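Local structure of ORF 37 (Human herpesvirus 8 type M, 3FHD) at residues W172-Q177 against H472-Q477; S485-D488 against K494-F497. The protein cuts DNA as an endonuclease and exonuclease of the PD-(D/E)XK superfamily, processing branched viral DNA intermediates toward unit-length genomes for packaging. All coordinates share one frame; numbering follows the deposited sequence.

Contact 1: residues W172-Q177 against H472-Q477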
loop_
_atom_site.group_PDB
_atom_site.type_symbol
_atom_site.label_atom_id
_atom_site.label_comp_id
_atom_site.label_asym_id
_atom_site.label_seq_id
_atom_site.Cartn_x
_atom_site.Cartn_y
_atom_site.Cartn_z
ATOM N N TRP A 172 -9.120 9.067 -2.811
ATOM C CA TRP A 172 -9.899 9.396 -4.029
ATOM C C TRP A 172 -11.315 8.763 -3.928
ATOM O O TRP A 172 -12.334 9.442 -4.189
ATOM C CB TRP A 172 -9.130 8.967 -5.296
ATOM C CG TRP A 172 -9.977 8.895 -6.510
ATOM C CD1 TRP A 172 -10.312 9.929 -7.355
ATOM C CD2 TRP A 172 -10.647 7.735 -6.994
ATOM N NE1 TRP A 172 -11.180 9.470 -8.337
ATOM C CE2 TRP A 172 -11.380 8.123 -8.142
ATOM C CE3 TRP A 172 -10.712 6.389 -6.554
ATOM C CZ2 TRP A 172 -12.142 7.216 -8.871
ATOM C CZ3 TRP A 172 -11.458 5.482 -7.293
ATOM C CH2 TRP A 172 -12.192 5.919 -8.425
ATOM N N ALA A 173 -11.379 7.492 -3.501
ATOM C CA ALA A 173 -12.664 6.737 -3.441
ATOM C C ALA A 173 -13.613 7.323 -2.382
ATOM O O ALA A 173 -14.837 7.202 -2.485
ATOM C CB ALA A 173 -12.419 5.217 -3.199
ATOM N N VAL A 174 -13.048 7.953 -1.353
ATOM C CA VAL A 174 -13.887 8.560 -0.315
ATOM C C VAL A 174 -14.214 10.038 -0.626
ATOM O O VAL A 174 -15.368 10.474 -0.515
ATOM C CB VAL A 174 -13.229 8.448 1.089
ATOM C CG1 VAL A 174 -14.015 9.320 2.104
ATOM C CG2 VAL A 174 -13.221 7.005 1.566
ATOM N N LYS A 175 -13.194 10.815 -0.991
ATOM C CA LYS A 175 -13.311 12.272 -0.961
ATOM C C LYS A 175 -13.461 12.883 -2.340
ATOM O O LYS A 175 -13.768 14.063 -2.470
ATOM C CB LYS A 175 -12.089 12.918 -0.285
ATOM C CG LYS A 175 -12.008 12.761 1.254
ATOM C CD LYS A 175 -13.353 13.044 1.940
ATOM C CE LYS A 175 -13.212 13.797 3.251
ATOM N NZ LYS A 175 -14.258 13.358 4.245
ATOM N N GLN A 176 -13.183 12.105 -3.377
ATOM C CA GLN A 176 -13.084 12.709 -4.694
ATOM C C GLN A 176 -14.050 12.081 -5.700
ATOM O O GLN A 176 -14.949 12.779 -6.198
ATOM C CB GLN A 176 -11.619 12.700 -5.187
ATOM C CG GLN A 176 -10.656 13.589 -4.403
ATOM C CD GLN A 176 -9.217 13.512 -4.936
ATOM O OE1 GLN A 176 -8.751 12.460 -5.345
ATOM N NE2 GLN A 176 -8.531 14.656 -4.970
ATOM N N GLN A 177 -13.860 10.788 -6.005
ATOM C CA GLN A 177 -14.796 10.035 -6.867
ATOM C C GLN A 177 -14.912 10.601 -8.301
ATOM O O GLN A 177 -15.917 10.397 -9.003
ATOM C CB GLN A 177 -16.165 9.901 -6.166
ATOM C CG GLN A 177 -16.038 9.373 -4.704
ATOM C CD GLN A 177 -17.372 9.074 -4.025
ATOM O OE1 GLN A 177 -18.430 9.439 -4.534
ATOM N NE2 GLN A 177 -17.319 8.429 -2.861
ATOM N N HIS A 472 -14.735 3.056 10.357
ATOM C CA HIS A 472 -16.015 2.473 9.949
ATOM C C HIS A 472 -16.758 3.364 8.924
ATOM O O HIS A 472 -17.250 2.866 7.917
ATOM C CB HIS A 472 -16.880 2.151 11.175
ATOM C CG HIS A 472 -18.240 1.612 10.836
ATOM N ND1 HIS A 472 -19.352 2.422 10.696
ATOM C CD2 HIS A 472 -18.672 0.344 10.625
ATOM C CE1 HIS A 472 -20.404 1.676 10.407
ATOM N NE2 HIS A 472 -20.017 0.413 10.351
ATOM N N ARG A 473 -16.812 4.672 9.172
ATOM C CA ARG A 473 -17.560 5.580 8.280
ATOM C C ARG A 473 -16.908 5.680 6.882
ATOM O O ARG A 473 -17.587 5.613 5.861
ATOM C CB ARG A 473 -17.701 6.974 8.892
ATOM C CG ARG A 473 -18.767 7.780 8.131
ATOM C CD ARG A 473 -18.719 9.257 8.382
ATOM N NE ARG A 473 -19.235 9.616 9.697
ATOM C CZ ARG A 473 -19.211 10.858 10.169
ATOM N NH1 ARG A 473 -18.712 11.840 9.409
ATOM N NH2 ARG A 473 -19.683 11.120 11.386
ATOM N N LEU A 474 -15.595 5.832 6.868
ATOM C CA LEU A 474 -14.842 6.007 5.608
ATOM C C LEU A 474 -14.902 4.741 4.748
ATOM O O LEU A 474 -15.111 4.814 3.513
ATOM C CB LEU A 474 -13.393 6.443 5.906
ATOM C CG LEU A 474 -13.254 7.792 6.611
ATOM C CD1 LEU A 474 -11.778 8.065 6.977
ATOM C CD2 LEU A 474 -13.791 8.961 5.736
ATOM N N LEU A 475 -14.758 3.568 5.377
ATOM C CA LEU A 475 -14.836 2.284 4.614
ATOM C C LEU A 475 -16.254 2.104 4.055
ATOM O O LEU A 475 -16.417 1.670 2.911
ATOM C CB LEU A 475 -14.464 1.070 5.486
ATOM C CG LEU A 475 -13.010 0.912 5.953
ATOM C CD1 LEU A 475 -12.915 -0.131 7.137
ATOM C CD2 LEU A 475 -12.099 0.528 4.771
ATOM N N HIS A 476 -17.278 2.473 4.830
ATOM C CA HIS A 476 -18.655 2.414 4.326
ATOM C C HIS A 476 -18.876 3.319 3.069
ATOM O O HIS A 476 -19.505 2.906 2.101
ATOM C CB HIS A 476 -19.666 2.771 5.431
ATOM C CG HIS A 476 -21.067 2.902 4.930
ATOM N ND1 HIS A 476 -21.870 1.807 4.693
ATOM C CD2 HIS A 476 -21.790 3.988 4.573
ATOM C CE1 HIS A 476 -23.046 2.219 4.251
ATOM N NE2 HIS A 476 -23.025 3.539 4.173
ATOM N N GLN A 477 -18.391 4.555 3.114
ATOM C CA GLN A 477 -18.518 5.486 1.967
ATOM C C GLN A 477 -17.801 4.934 0.734
ATOM O O GLN A 477 -18.332 4.964 -0.400
ATOM C CB GLN A 477 -17.957 6.848 2.367
ATOM C CG GLN A 477 -18.744 7.412 3.594
ATOM C CD GLN A 477 -18.381 8.831 3.959
ATOM O OE1 GLN A 477 -17.528 9.461 3.322
ATOM N NE2 GLN A 477 -19.077 9.373 4.960
HETATM O O HOH W 1 -19.807 7.025 -1.524
#
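Val-174 meets helix 468-489 with both of its methyl groups: CG1 reaches two side chains, CG2 the backbone. CG1 packs against Leu-474 CD2 at 3.7 Å, the two side chains crossing at about a right angle, and the same methyl lies 3.7 Å from Gln-477 OE1. CG2 rests instead on the main chain, 3.5 Å from Leu-474 O. This division follows from a first torsion of 170°, which sets CG1 anti to the backbone N of Val-174 and CG2 beside it.

No direct hydrogen bond joins the two segments; one water does the polar work. It donates to Gln-477 O at 2.8 Å and accepts from Gln-177 NE2 at 3.2 Å. The Gln-177 amide is itself fixed, since NE2 also donates to Ala-173 O at 2.8 Å, tilted 29° from the carbonyl plane of Ala-173. One amide nitrogen thus serves both the water and a carbonyl near the helix end. Farther back, Trp-172 O accepts from both Gln-176 N and Gln-177 N, and the CA of Gln-177 lies over one face of the indole of Trp-172, toward its rim.

The end of helix 170-175 is thereby packed on helix 468-489, where Ala-478 and Phe-481 extend the contact. Helices 394-412, through Leu-400, and 348-355, through Leu-349, pack against Leu-474.

Contact 2: residues S485-D488 against K494-F497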
loop_
_atom_site.group_PDB
_atom_site.type_symbol
_atom_site.label_atom_id
_atom_site.label_comp_id
_atom_site.label_asym_id
_atom_site.label_seq_id
_atom_site.Cartn_x
_atom_site.Cartn_y
_atom_site.Cartn_z
ATOM N N SER A 485 -20.302 2.219 -8.711
ATOM C CA SER A 485 -19.421 2.127 -9.853
ATOM C C SER A 485 -19.539 0.752 -10.535
ATOM O O SER A 485 -19.540 0.712 -11.763
ATOM C CB SER A 485 -17.971 2.390 -9.444
ATOM O OG SER A 485 -17.842 3.665 -8.845
ATOM N N ALA A 486 -19.634 -0.341 -9.747
ATOM C CA ALA A 486 -19.890 -1.695 -10.283
ATOM C C ALA A 486 -21.246 -1.806 -11.014
ATOM O O ALA A 486 -21.306 -2.404 -12.076
ATOM C CB ALA A 486 -19.764 -2.797 -9.210
ATOM N N LYS A 487 -22.303 -1.231 -10.445
ATOM C CA LYS A 487 -23.620 -1.235 -11.091
ATOM C C LYS A 487 -23.613 -0.408 -12.374
ATOM O O LYS A 487 -24.261 -0.791 -13.346
ATOM C CB LYS A 487 -24.736 -0.746 -10.137
ATOM C CG LYS A 487 -24.984 -1.657 -8.910
ATOM C CD LYS A 487 -25.991 -1.047 -7.925
ATOM C CE LYS A 487 -26.610 -2.122 -7.035
ATOM N NZ LYS A 487 -27.756 -1.630 -6.205
ATOM N N ASP A 488 -22.880 0.704 -12.414
ATOM C CA ASP A 488 -22.901 1.539 -13.640
ATOM C C ASP A 488 -21.977 1.000 -14.724
ATOM O O ASP A 488 -22.267 1.146 -15.907
ATOM C CB ASP A 488 -22.580 3.008 -13.336
ATOM N N LYS A 494 -26.729 -8.712 -12.133
ATOM C CA LYS A 494 -27.674 -8.576 -11.033
ATOM C C LYS A 494 -27.011 -8.708 -9.666
ATOM O O LYS A 494 -27.305 -9.642 -8.922
ATOM C CB LYS A 494 -28.837 -9.564 -11.184
ATOM C CG LYS A 494 -29.686 -9.326 -12.426
ATOM C CD LYS A 494 -30.919 -10.244 -12.469
ATOM C CE LYS A 494 -30.607 -11.625 -13.070
ATOM N NZ LYS A 494 -30.144 -11.557 -14.500
ATOM N N TRP A 495 -26.126 -7.755 -9.348
ATOM C CA TRP A 495 -25.330 -7.768 -8.119
ATOM C C TRP A 495 -26.229 -7.969 -6.899
ATOM O O TRP A 495 -27.276 -7.297 -6.778
ATOM C CB TRP A 495 -24.585 -6.438 -7.937
ATOM C CG TRP A 495 -23.617 -6.090 -9.015
ATOM C CD1 TRP A 495 -23.808 -5.221 -10.052
ATOM C CD2 TRP A 495 -22.283 -6.581 -9.142
ATOM N NE1 TRP A 495 -22.669 -5.129 -10.819
ATOM C CE2 TRP A 495 -21.717 -5.964 -10.292
ATOM C CE3 TRP A 495 -21.500 -7.481 -8.388
ATOM C CZ2 TRP A 495 -20.414 -6.226 -10.721
ATOM C CZ3 TRP A 495 -20.182 -7.746 -8.818
ATOM C CH2 TRP A 495 -19.657 -7.117 -9.970
ATOM N N ASP A 496 -25.828 -8.895 -6.026
ATOM C CA ASP A 496 -26.465 -9.102 -4.734
ATOM C C ASP A 496 -25.452 -8.647 -3.697
ATOM O O ASP A 496 -24.491 -9.360 -3.402
ATOM C CB ASP A 496 -26.880 -10.580 -4.547
ATOM C CG ASP A 496 -27.516 -10.862 -3.173
ATOM O OD1 ASP A 496 -27.229 -10.137 -2.203
ATOM O OD2 ASP A 496 -28.318 -11.816 -3.055
ATOM N N PHE A 497 -25.642 -7.435 -3.176
ATOM C CA PHE A 497 -24.678 -6.852 -2.248
ATOM C C PHE A 497 -25.070 -7.054 -0.756
ATOM O O PHE A 497 -24.462 -6.449 0.147
ATOM C CB PHE A 497 -24.450 -5.362 -2.575
ATOM C CG PHE A 497 -23.680 -5.108 -3.865
ATOM C CD1 PHE A 497 -22.515 -5.826 -4.169
ATOM C CD2 PHE A 497 -24.106 -4.114 -4.753
ATOM C CE1 PHE A 497 -21.792 -5.566 -5.352
ATOM C CE2 PHE A 497 -23.401 -3.844 -5.924
ATOM C CZ PHE A 497 -22.244 -4.566 -6.227
#
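Ala-486 and Lys-487 face Trp-495 and Phe-497 across a short return of the chain, in which an irregular segment doubles back on the helix it has just left and Lys-487 and Trp-495 come closest, their CA atoms 7.4 Å apart. The methyl of Ala-486 sits over one face of the indole, toward its rim, with CB 3.8 Å from Trp-495 CZ2. Phe-497 CZ comes over the same indole face, again near the rim, and also lies 4.3 Å from Ala-486 CB, which approaches the phenyl ring at its edge. The small methyl is therefore shared by two aromatic rings.

Lys-487 contributes its hydrocarbon chain. Extended beyond CG, it runs past both aromatic side chains in the opposite direction: CG lies 3.9 Å from Trp-495 CD1, while CE reaches the edge of the phenyl ring, 3.8 Å from Phe-497 CE2. In Trp-495, CG stands anti to the carbonyl carbon (chi1 -61°), and the indole extends to the helix with its nitrogen beside a main-chain oxygen. Trp-495 NE1 donates to Ala-486 O at 3.3 Å, a weak hydrogen bond bent to 134°.

Phe-497 also touches Trp-482 and Ser-483, one turn earlier on the helix, and Ala-486 touches Phe-184 of a loop. Because the one direct polar bond between the segments is long and bent, the chemistry implies an association carried mainly by apolar contact, with the indole N-H probably adding only a modest directional preference.

Both contacts draw on helix 468-489, which follows strand 455-464 of the mixed sheet, and they lie in series along the chain. Contact 1 uses an early part of this helix to receive helix 170-175, from nearly 300 residues upstream; contact 2 uses its last turn to receive the chain that follows, just before helix 498-502. Their centres are about 17 Å apart and their nearest atoms about 6 Å, so they do not touch. One long helix thus joins a distant part of the sequence to the C-terminal end of the nuclease. Both are structural packing away from the magnesium site formed by Asp-243, Glu-266 and Ile-267.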